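Local coordinates for protein DNA ligase (PDB 6GDR) that probably seals breaks in duplex DNA at the expense of ATP, holding both AMP and DNA on a minimal ligase scaffold, at residues 60-63 with 64-67; 82-85 with 86-90; 176-179 with 180-184. All coordinates share one frame; numbering follows the deposited sequence.

Interaction 1. Residues 60-63 with 64-67; sequences WFTA and NWPK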
loop_
_atom_site.group_PDB
_atom_site.type_symbol
_atom_site.label_atom_id
_atom_site.label_comp_id
_atom_site.label_asym_id
_atom_site.label_seq_id
_atom_site.Cartn_x
_atom_site.Cartn_y
_atom_site.Cartn_z
ATOM N N TRP D 60 16.036 -19.107 -8.406
ATOM C CA TRP D 60 17.147 -18.464 -7.712
ATOM C C TRP D 60 16.662 -17.344 -6.801
ATOM O O TRP D 60 17.306 -17.045 -5.787
ATOM C CB TRP D 60 18.159 -17.920 -8.721
ATOM C CG TRP D 60 17.604 -16.865 -9.628
ATOM C CD1 TRP D 60 17.102 -17.045 -10.885
ATOM C CD2 TRP D 60 17.493 -15.463 -9.350
ATOM N NE1 TRP D 60 16.686 -15.843 -11.406
ATOM C CE2 TRP D 60 16.914 -14.857 -10.483
ATOM C CE3 TRP D 60 17.824 -14.662 -8.252
ATOM C CZ2 TRP D 60 16.662 -13.487 -10.550
ATOM C CZ3 TRP D 60 17.573 -13.304 -8.321
ATOM C CH2 TRP D 60 16.997 -12.731 -9.461
ATOM N N PHE D 61 15.534 -16.716 -7.141
ATOM C CA PHE D 61 15.016 -15.629 -6.319
ATOM C C PHE D 61 14.647 -16.110 -4.922
ATOM O O PHE D 61 14.715 -15.334 -3.961
ATOM C CB PHE D 61 13.803 -14.997 -7.002
ATOM C CG PHE D 61 13.371 -13.695 -6.389
ATOM C CD1 PHE D 61 13.939 -12.502 -6.799
ATOM C CD2 PHE D 61 12.397 -13.665 -5.406
ATOM C CE1 PHE D 61 13.545 -11.302 -6.239
ATOM C CE2 PHE D 61 11.998 -12.468 -4.843
ATOM C CZ PHE D 61 12.575 -11.285 -5.260
ATOM N N THR D 62 14.263 -17.378 -4.787
ATOM C CA THR D 62 13.854 -17.946 -3.508
ATOM C C THR D 62 14.836 -18.988 -2.989
ATOM O O THR D 62 14.563 -19.627 -1.968
ATOM C CB THR D 62 12.460 -18.571 -3.628
ATOM O OG1 THR D 62 12.520 -19.718 -4.485
ATOM C CG2 THR D 62 11.467 -17.569 -4.198
ATOM N N ALA D 63 15.968 -19.173 -3.663
ATOM C CA ALA D 63 16.923 -20.192 -3.255
ATOM C C ALA D 63 17.430 -19.920 -1.845
ATOM O O ALA D 63 17.849 -18.804 -1.526
ATOM C CB ALA D 63 18.093 -20.240 -4.237
ATOM N N ASN D 64 17.380 -20.948 -0.999
ATOM C CA ASN D 64 17.898 -20.926 0.366
ATOM C C ASN D 64 17.074 -20.053 1.304
ATOM O O ASN D 64 17.528 -19.757 2.417
ATOM C CB ASN D 64 19.362 -20.468 0.408
ATOM C CG ASN D 64 20.277 -21.371 -0.396
ATOM O OD1 ASN D 64 20.943 -20.930 -1.330
ATOM N ND2 ASN D 64 20.310 -22.649 -0.033
ATOM N N TRP D 65 15.873 -19.635 0.900
ATOM C CA TRP D 65 15.015 -18.892 1.805
ATOM C C TRP D 65 14.606 -19.780 2.980
ATOM O O TRP D 65 14.647 -21.009 2.886
ATOM C CB TRP D 65 13.770 -18.385 1.076
ATOM C CG TRP D 65 13.997 -17.149 0.257
ATOM C CD1 TRP D 65 15.189 -16.678 -0.210
ATOM C CD2 TRP D 65 12.999 -16.221 -0.184
ATOM N NE1 TRP D 65 14.994 -15.516 -0.918
ATOM C CE2 TRP D 65 13.658 -15.214 -0.915
ATOM C CE3 TRP D 65 11.611 -16.144 -0.031
ATOM C CZ2 TRP D 65 12.977 -14.145 -1.495
ATOM C CZ3 TRP D 65 10.937 -15.083 -0.605
ATOM C CH2 TRP D 65 11.620 -14.098 -1.328
ATOM N N PRO D 66 14.210 -19.178 4.102
ATOM C CA PRO D 66 13.780 -19.984 5.251
ATOM C C PRO D 66 12.590 -20.868 4.907
ATOM O O PRO D 66 11.908 -20.682 3.896
ATOM C CB PRO D 66 13.406 -18.934 6.306
ATOM C CG PRO D 66 14.142 -17.706 5.902
ATOM C CD PRO D 66 14.204 -17.737 4.408
ATOM N N LYS D 67 12.347 -21.848 5.774
ATOM C CA LYS D 67 11.223 -22.772 5.623
ATOM C C LYS D 67 10.115 -22.427 6.618
ATOM O O LYS D 67 9.683 -23.245 7.432
ATOM C CB LYS D 67 11.699 -24.211 5.802
ATOM C CG LYS D 67 12.710 -24.677 4.757
ATOM C CD LYS D 67 12.126 -24.721 3.347
ATOM C CE LYS D 67 10.979 -25.717 3.236
ATOM N NZ LYS D 67 10.535 -25.909 1.828
#

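Interaction 2. Residues 82-85 with 86-90; sequences ERTA and SIVLS. With nucleotides of chain A.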
loop_
_atom_site.group_PDB
_atom_site.type_symbol
_atom_site.label_atom_id
_atom_site.label_comp_id
_atom_site.label_asym_id
_atom_site.label_seq_id
_atom_site.Cartn_x
_atom_site.Cartn_y
_atom_site.Cartn_z
ATOM N N GLU D 82 4.467 0.703 -10.686
ATOM C CA GLU D 82 3.985 0.197 -11.968
ATOM C C GLU D 82 4.963 -0.810 -12.559
ATOM O O GLU D 82 4.571 -1.899 -12.993
ATOM C CB GLU D 82 3.756 1.354 -12.943
ATOM C CG GLU D 82 2.579 2.255 -12.590
ATOM C CD GLU D 82 3.000 3.525 -11.879
ATOM O OE1 GLU D 82 4.052 3.514 -11.205
ATOM O OE2 GLU D 82 2.280 4.540 -12.001
ATOM N N ARG D 83 6.250 -0.463 -12.575
ATOM C CA ARG D 83 7.260 -1.382 -13.088
ATOM C C ARG D 83 7.347 -2.637 -12.228
ATOM O O ARG D 83 7.459 -3.751 -12.753
ATOM C CB ARG D 83 8.612 -0.672 -13.160
ATOM C CG ARG D 83 9.789 -1.579 -13.468
ATOM C CD ARG D 83 10.966 -0.781 -14.005
ATOM N NE ARG D 83 12.247 -1.306 -13.541
ATOM C CZ ARG D 83 12.908 -0.869 -12.471
ATOM N NH1 ARG D 83 12.421 0.116 -11.728
ATOM N NH2 ARG D 83 14.067 -1.423 -12.141
ATOM N N THR D 84 7.296 -2.478 -10.904
ATOM C CA THR D 84 7.345 -3.634 -10.014
ATOM C C THR D 84 6.165 -4.564 -10.265
ATOM O O THR D 84 6.330 -5.787 -10.352
ATOM C CB THR D 84 7.363 -3.175 -8.554
ATOM O OG1 THR D 84 8.522 -2.365 -8.316
ATOM C CG2 THR D 84 7.388 -4.376 -7.608
ATOM N N ALA D 85 4.960 -4.003 -10.376
ATOM C CA ALA D 85 3.787 -4.822 -10.647
ATOM C C ALA D 85 3.876 -5.512 -12.001
ATOM O O ALA D 85 3.235 -6.550 -12.199
ATOM C CB ALA D 85 2.523 -3.965 -10.573
ATOM N N SER D 86 4.660 -4.965 -12.932
ATOM C CA SER D 86 4.816 -5.610 -14.232
ATOM C C SER D 86 5.672 -6.865 -14.123
ATOM O O SER D 86 5.408 -7.862 -14.806
ATOM C CB SER D 86 5.423 -4.627 -15.234
ATOM O OG SER D 86 5.657 -5.252 -16.484
ATOM N N ILE D 87 6.690 -6.843 -13.262
ATOM C CA ILE D 87 7.573 -7.997 -13.124
ATOM C C ILE D 87 6.886 -9.104 -12.330
ATOM O O ILE D 87 6.925 -10.279 -12.712
ATOM C CB ILE D 87 8.902 -7.579 -12.464
ATOM C CG1 ILE D 87 9.596 -6.483 -13.288
ATOM C CG2 ILE D 87 9.807 -8.797 -12.289
ATOM C CD1 ILE D 87 10.896 -5.977 -12.678
ATOM N N VAL D 88 6.247 -8.746 -11.213
ATOM C CA VAL D 88 5.791 -9.751 -10.256
ATOM C C VAL D 88 4.596 -10.526 -10.796
ATOM O O VAL D 88 4.517 -11.752 -10.649
ATOM C CB VAL D 88 5.471 -9.081 -8.908
ATOM C CG1 VAL D 88 4.794 -10.063 -7.961
ATOM C CG2 VAL D 88 6.749 -8.528 -8.275
ATOM N N LEU D 89 3.641 -9.835 -11.416
ATOM C CA LEU D 89 2.393 -10.488 -11.790
ATOM C C LEU D 89 2.476 -11.236 -13.114
ATOM O O LEU D 89 1.596 -12.056 -13.398
ATOM C CB LEU D 89 1.265 -9.460 -11.864
ATOM C CG LEU D 89 1.022 -8.637 -10.597
ATOM C CD1 LEU D 89 -0.081 -7.616 -10.839
ATOM C CD2 LEU D 89 0.674 -9.527 -9.413
ATOM N N SER D 90 3.503 -10.985 -13.921
ATOM C CA SER D 90 3.606 -11.622 -15.226
ATOM C C SER D 90 4.162 -13.034 -15.094
ATOM O O SER D 90 5.038 -13.298 -14.266
ATOM C CB SER D 90 4.497 -10.795 -16.152
ATOM O OG SER D 90 3.975 -9.488 -16.330
ATOM P P DC A 16 2.543 -5.724 -18.233
ATOM O OP1 DC A 16 3.934 -6.205 -18.083
ATOM O OP2 DC A 16 2.144 -5.000 -19.460
ATOM O "O5'" DC A 16 1.559 -6.965 -18.038
ATOM C "C5'" DC A 16 1.396 -7.535 -16.746
ATOM C "C4'" DC A 16 0.613 -8.831 -16.816
ATOM O "O4'" DC A 16 -0.812 -8.537 -16.808
ATOM C "C3'" DC A 16 0.858 -9.656 -18.073
ATOM O "O3'" DC A 16 0.779 -11.049 -17.776
ATOM C "C2'" DC A 16 -0.254 -9.179 -18.999
ATOM C "C1'" DC A 16 -1.406 -8.965 -18.022
ATOM N N1 DC A 16 -2.415 -7.933 -18.446
ATOM C C2 DC A 16 -3.782 -8.188 -18.273
ATOM O O2 DC A 16 -4.141 -9.268 -17.787
ATOM N N3 DC A 16 -4.680 -7.242 -18.649
ATOM C C4 DC A 16 -4.257 -6.090 -19.170
ATOM N N4 DC A 16 -5.180 -5.189 -19.525
ATOM C C5 DC A 16 -2.871 -5.808 -19.348
ATOM C C6 DC A 16 -1.995 -6.745 -18.973
ATOM P P DT A 15 1.457 0.655 -16.810
ATOM O OP1 DT A 15 2.918 0.857 -16.690
ATOM O OP2 DT A 15 0.727 1.226 -17.964
ATOM O "O5'" DT A 15 1.148 -0.911 -16.762
ATOM C "C5'" DT A 15 1.553 -1.676 -15.636
ATOM C "C4'" DT A 15 1.007 -3.089 -15.713
ATOM O "O4'" DT A 15 -0.418 -3.071 -15.479
ATOM C "C3'" DT A 15 1.199 -3.781 -17.067
ATOM O "O3'" DT A 15 2.211 -4.782 -16.975
ATOM C "C2'" DT A 15 -0.183 -4.368 -17.405
ATOM C "C1'" DT A 15 -0.987 -4.178 -16.125
ATOM N N1 DT A 15 -2.443 -3.912 -16.352
ATOM C C2 DT A 15 -3.372 -4.822 -15.898
ATOM O O2 DT A 15 -3.074 -5.849 -15.315
ATOM N N3 DT A 15 -4.675 -4.484 -16.152
ATOM C C4 DT A 15 -5.133 -3.353 -16.802
ATOM O O4 DT A 15 -6.327 -3.139 -16.983
ATOM C C5 DT A 15 -4.107 -2.440 -17.253
ATOM C C7 DT A 15 -4.483 -1.178 -17.970
ATOM C C6 DT A 15 -2.827 -2.759 -17.008
ATOM P P DG A 14 -2.584 5.604 -15.402
ATOM O OP1 DG A 14 -1.384 6.466 -15.310
ATOM O OP2 DG A 14 -3.444 5.651 -16.605
ATOM O "O5'" DG A 14 -2.140 4.083 -15.183
ATOM C "C5'" DG A 14 -1.261 3.749 -14.120
ATOM C "C4'" DG A 14 -0.948 2.264 -14.115
ATOM O "O4'" DG A 14 -2.112 1.530 -13.672
ATOM C "C3'" DG A 14 -0.568 1.681 -15.482
ATOM O "O3'" DG A 14 0.777 1.219 -15.469
ATOM C "C2'" DG A 14 -1.573 0.544 -15.715
ATOM C "C1'" DG A 14 -2.155 0.294 -14.334
ATOM N N9 DG A 14 -3.535 -0.180 -14.346
ATOM C C8 DG A 14 -4.631 0.477 -14.850
ATOM N N7 DG A 14 -5.744 -0.189 -14.716
ATOM C C5 DG A 14 -5.363 -1.362 -14.076
ATOM C C6 DG A 14 -6.139 -2.472 -13.668
ATOM O O6 DG A 14 -7.358 -2.644 -13.793
ATOM N N1 DG A 14 -5.359 -3.451 -13.057
ATOM C C2 DG A 14 -4.001 -3.368 -12.866
ATOM N N2 DG A 14 -3.423 -4.413 -12.256
ATOM N N3 DG A 14 -3.261 -2.333 -13.244
ATOM C C4 DG A 14 -4.006 -1.371 -13.841
#

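Interaction 3. Residues 176-179 with 180-184; sequences EEKL and EQVTL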
loop_
_atom_site.group_PDB
_atom_site.type_symbol
_atom_site.label_atom_id
_atom_site.label_comp_id
_atom_site.label_asym_id
_atom_site.label_seq_id
_atom_site.Cartn_x
_atom_site.Cartn_y
_atom_site.Cartn_z
ATOM N N GLU D 176 4.671 13.479 12.136
ATOM C CA GLU D 176 4.285 14.351 11.033
ATOM C C GLU D 176 5.503 14.791 10.230
ATOM O O GLU D 176 5.459 14.835 8.995
ATOM C CB GLU D 176 3.528 15.565 11.568
ATOM C CG GLU D 176 2.547 16.174 10.579
ATOM C CD GLU D 176 1.323 15.304 10.360
ATOM O OE1 GLU D 176 1.107 14.366 11.156
ATOM O OE2 GLU D 176 0.576 15.557 9.391
ATOM N N GLU D 177 6.604 15.112 10.914
ATOM C CA GLU D 177 7.804 15.566 10.217
ATOM C C GLU D 177 8.448 14.433 9.428
ATOM O O GLU D 177 8.914 14.644 8.303
ATOM C CB GLU D 177 8.801 16.154 11.216
ATOM C CG GLU D 177 8.338 17.447 11.864
ATOM C CD GLU D 177 9.362 18.013 12.830
ATOM O OE1 GLU D 177 10.323 17.290 13.170
ATOM O OE2 GLU D 177 9.209 19.181 13.246
ATOM N N LYS D 178 8.493 13.229 10.001
ATOM C CA LYS D 178 9.056 12.096 9.273
ATOM C C LYS D 178 8.210 11.762 8.053
ATOM O O LYS D 178 8.744 11.472 6.976
ATOM C CB LYS D 178 9.175 10.880 10.192
ATOM C CG LYS D 178 9.852 9.671 9.549
ATOM C CD LYS D 178 11.318 9.944 9.235
ATOM C CE LYS D 178 11.949 8.804 8.455
ATOM N NZ LYS D 178 13.337 9.130 8.017
ATOM N N LEU D 179 6.886 11.796 8.202
ATOM C CA LEU D 179 6.002 11.558 7.067
ATOM C C LEU D 179 6.279 12.551 5.946
ATOM O O LEU D 179 6.412 12.167 4.778
ATOM C CB LEU D 179 4.545 11.644 7.523
ATOM C CG LEU D 179 3.481 11.487 6.439
ATOM C CD1 LEU D 179 3.590 10.129 5.758
ATOM C CD2 LEU D 179 2.101 11.680 7.042
ATOM N N GLU D 180 6.371 13.839 6.286
ATOM C CA GLU D 180 6.687 14.856 5.286
ATOM C C GLU D 180 8.007 14.547 4.591
ATOM O O GLU D 180 8.095 14.576 3.358
ATOM C CB GLU D 180 6.738 16.237 5.943
ATOM C CG GLU D 180 5.577 17.151 5.577
ATOM C CD GLU D 180 5.650 17.642 4.144
ATOM O OE1 GLU D 180 4.600 17.665 3.468
ATOM O OE2 GLU D 180 6.757 18.002 3.692
ATOM N N GLN D 181 9.047 14.246 5.370
ATOM C CA GLN D 181 10.356 13.963 4.788
ATOM C C GLN D 181 10.291 12.760 3.857
ATOM O O GLN D 181 10.790 12.807 2.726
ATOM C CB GLN D 181 11.381 13.737 5.902
ATOM C CG GLN D 181 12.772 13.365 5.408
ATOM C CD GLN D 181 12.990 11.865 5.319
ATOM O OE1 GLN D 181 12.515 11.105 6.164
ATOM N NE2 GLN D 181 13.715 11.432 4.293
ATOM N N VAL D 182 9.675 11.669 4.314
ATOM C CA VAL D 182 9.559 10.474 3.483
ATOM C C VAL D 182 8.785 10.791 2.209
ATOM O O VAL D 182 9.199 10.428 1.102
ATOM C CB VAL D 182 8.902 9.332 4.278
ATOM C CG1 VAL D 182 8.604 8.139 3.378
ATOM C CG2 VAL D 182 9.805 8.907 5.427
ATOM N N THR D 183 7.648 11.476 2.347
ATOM C CA THR D 183 6.838 11.818 1.180
ATOM C C THR D 183 7.650 12.621 0.171
ATOM O O THR D 183 7.661 12.309 -1.026
ATOM C CB THR D 183 5.596 12.597 1.616
ATOM O OG1 THR D 183 4.883 11.849 2.608
ATOM C CG2 THR D 183 4.674 12.856 0.428
ATOM N N LEU D 184 8.341 13.663 0.641
ATOM C CA LEU D 184 9.148 14.486 -0.254
ATOM C C LEU D 184 10.302 13.696 -0.855
ATOM O O LEU D 184 10.759 14.012 -1.959
ATOM C CB LEU D 184 9.675 15.706 0.500
ATOM C CG LEU D 184 8.741 16.916 0.592
ATOM C CD1 LEU D 184 7.289 16.511 0.827
ATOM C CD2 LEU D 184 9.216 17.845 1.698
#

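Interaction 1. Residues 60-63 with 64-67
W65 folds its indole back over T62 and F61, and the atoms can be followed outward from the backbone. Its CB lies 3.4 Å from T62 O, the same oxygen that accepts the backbone bond from W65 N (3.2 Å, N-H...O 161°). With CG beside its own backbone N (chi1 -80°), the ring turns back across the chain reversal. The five-membered ring then receives T62 CA almost exactly on its normal, 3.6 Å from the ring centroid, a CH-pi contact over one face. Further out, NE1 comes 3.1 Å from F61 O, yet the angle is too poor for a hydrogen bond; T160 OG1 is bonded to both NE1 and F61 O and so ties the two together. At the far end of the indole, CZ2 packs on F61 CE2 at 3.9 Å, and CH2 touches the same carbon. The F61 ring and the six-membered ring of W65 meet obliquely, centroids 5.8 Å apart and planes at 51°. W42 and F161 meet the indole edge-to-face, and L47 also touches it, so the side chain is buried among aromatic neighbours. A leucine in its place would probably leave T160 without its indole N-H partner, T62 CA without a ring face, and a gap beside F61. The backbone explains the reversal: A63 is extended and N64 has positive phi, the two central residues of a type II beta turn from T62 to W65. This turn follows the short helix 59-62 and sends the chain toward strand 70-75 of the ATP-dependent ligase domain.

Interaction 2. Residues 82-85 with 86-90
The DNA-backbone site on helix 81-89 includes S86, whose own backbone N-H points back at R83 O and E82 O of the preceding turn through two weak bonds. S86 OG donates to OP1 of DC16 of chain A at 2.5 Å, gripping the phosphate that joins this nucleotide to DT15 of chain A. Its first torsion (177°) sets OG opposite the backbone N, which carries the hydroxyl off the helix toward the DNA backbone. One turn later S90 OG donates to S86 O at 2.6 Å, in the carbonyl plane, and this bond fixes the S90 hydroxyl where it also packs on DC16 C5' at 3.3 Å. One turn earlier the E82 chain, bent at chi2, lays CG 3.6 Å from O3' of DG14 of chain A, while its carboxylate OE2 turns to the backbone N of K277 in the range of the OB-like domain. E82 and S86 on this alpha-helix of the ATP-dependent ligase domain, and S90 just past its end, together line the backbone of DG14, DT15 and DC16, E82 by packing, S86 by its bond to the DC16 phosphate and S90 by packing on the DC16 sugar. Beneath them the helical ladder is uneven. T84 O takes V88 N at 3.1 Å with an N-H...O angle of 162°, while I87 N reaches the same oxygen only weakly. R83 O takes I87 N at 3.2 Å, and L89 N to A85 O is a long, weak bond at 3.4 Å. Away from the DNA, A85 and V88 rest on I38 of strand 38-42, and I87 packs on W125. A85 CB and L89 CD1 make a loose apolar contact at 4.5 Å, and L89 also packs on a sugar of the bound DNA.

Interaction 3. Residues 176-179 with 180-184
Two side-chain hydrogen bonds mark this stretch of helix, K178 with Q181 and T183 with L179. K178 and Q181 run alongside each other in the same direction, and K178 NZ donates to Q181 OE1 at 2.8 Å from a position tilted 33° out of the amide carbonyl plane. T183 OG1, set beside its own backbone N by chi1 of -54°, donates back to L179 O at 2.7 Å from above the carbonyl plane. That oxygen also accepts T183 N at 2.8 Å, so one residue grips it twice. Backbone bonds form the regular i to i+4 ladder of an alpha-helix, here helix 172-184 of the ATP-dependent ligase domain: E180 N to E176 O, Q181 N to E177 O, and V182 N to K178 O, the last nearly straight at 172°. Packing contacts run beside the ladder. V182 CG2 lies 3.7 Å from K178 CE, the lysine chain crossing the valine obliquely, and L179 CD1 approaches T183 OG1 at 3.8 Å. K178, L179 and V182 all touch L190, which seats this side of the helix on strand 189-194.

In the fold
Along the chain the three contacts come in series, 60-63 with 64-67 first, then 82-85 with 86-90, then 176-179 with 180-184, all in the ATP-dependent ligase domain. Interactions 1 and 2 are neighbours, centres about 20 Å apart, separated in sequence by strand 70-75 of the five-stranded sheet. Interaction 3 belongs to helix 172-184, beside the four-stranded sheet, with its centre about 34 Å from that of interaction 1 and 27 Å from that of interaction 2. None touches another. The bound AMP lies about 11 Å from the T84 side chain and about 10 Å from that of V182; interaction 2 alone meets the DNA directly, consistent with one domain holding both nucleotide and DNA.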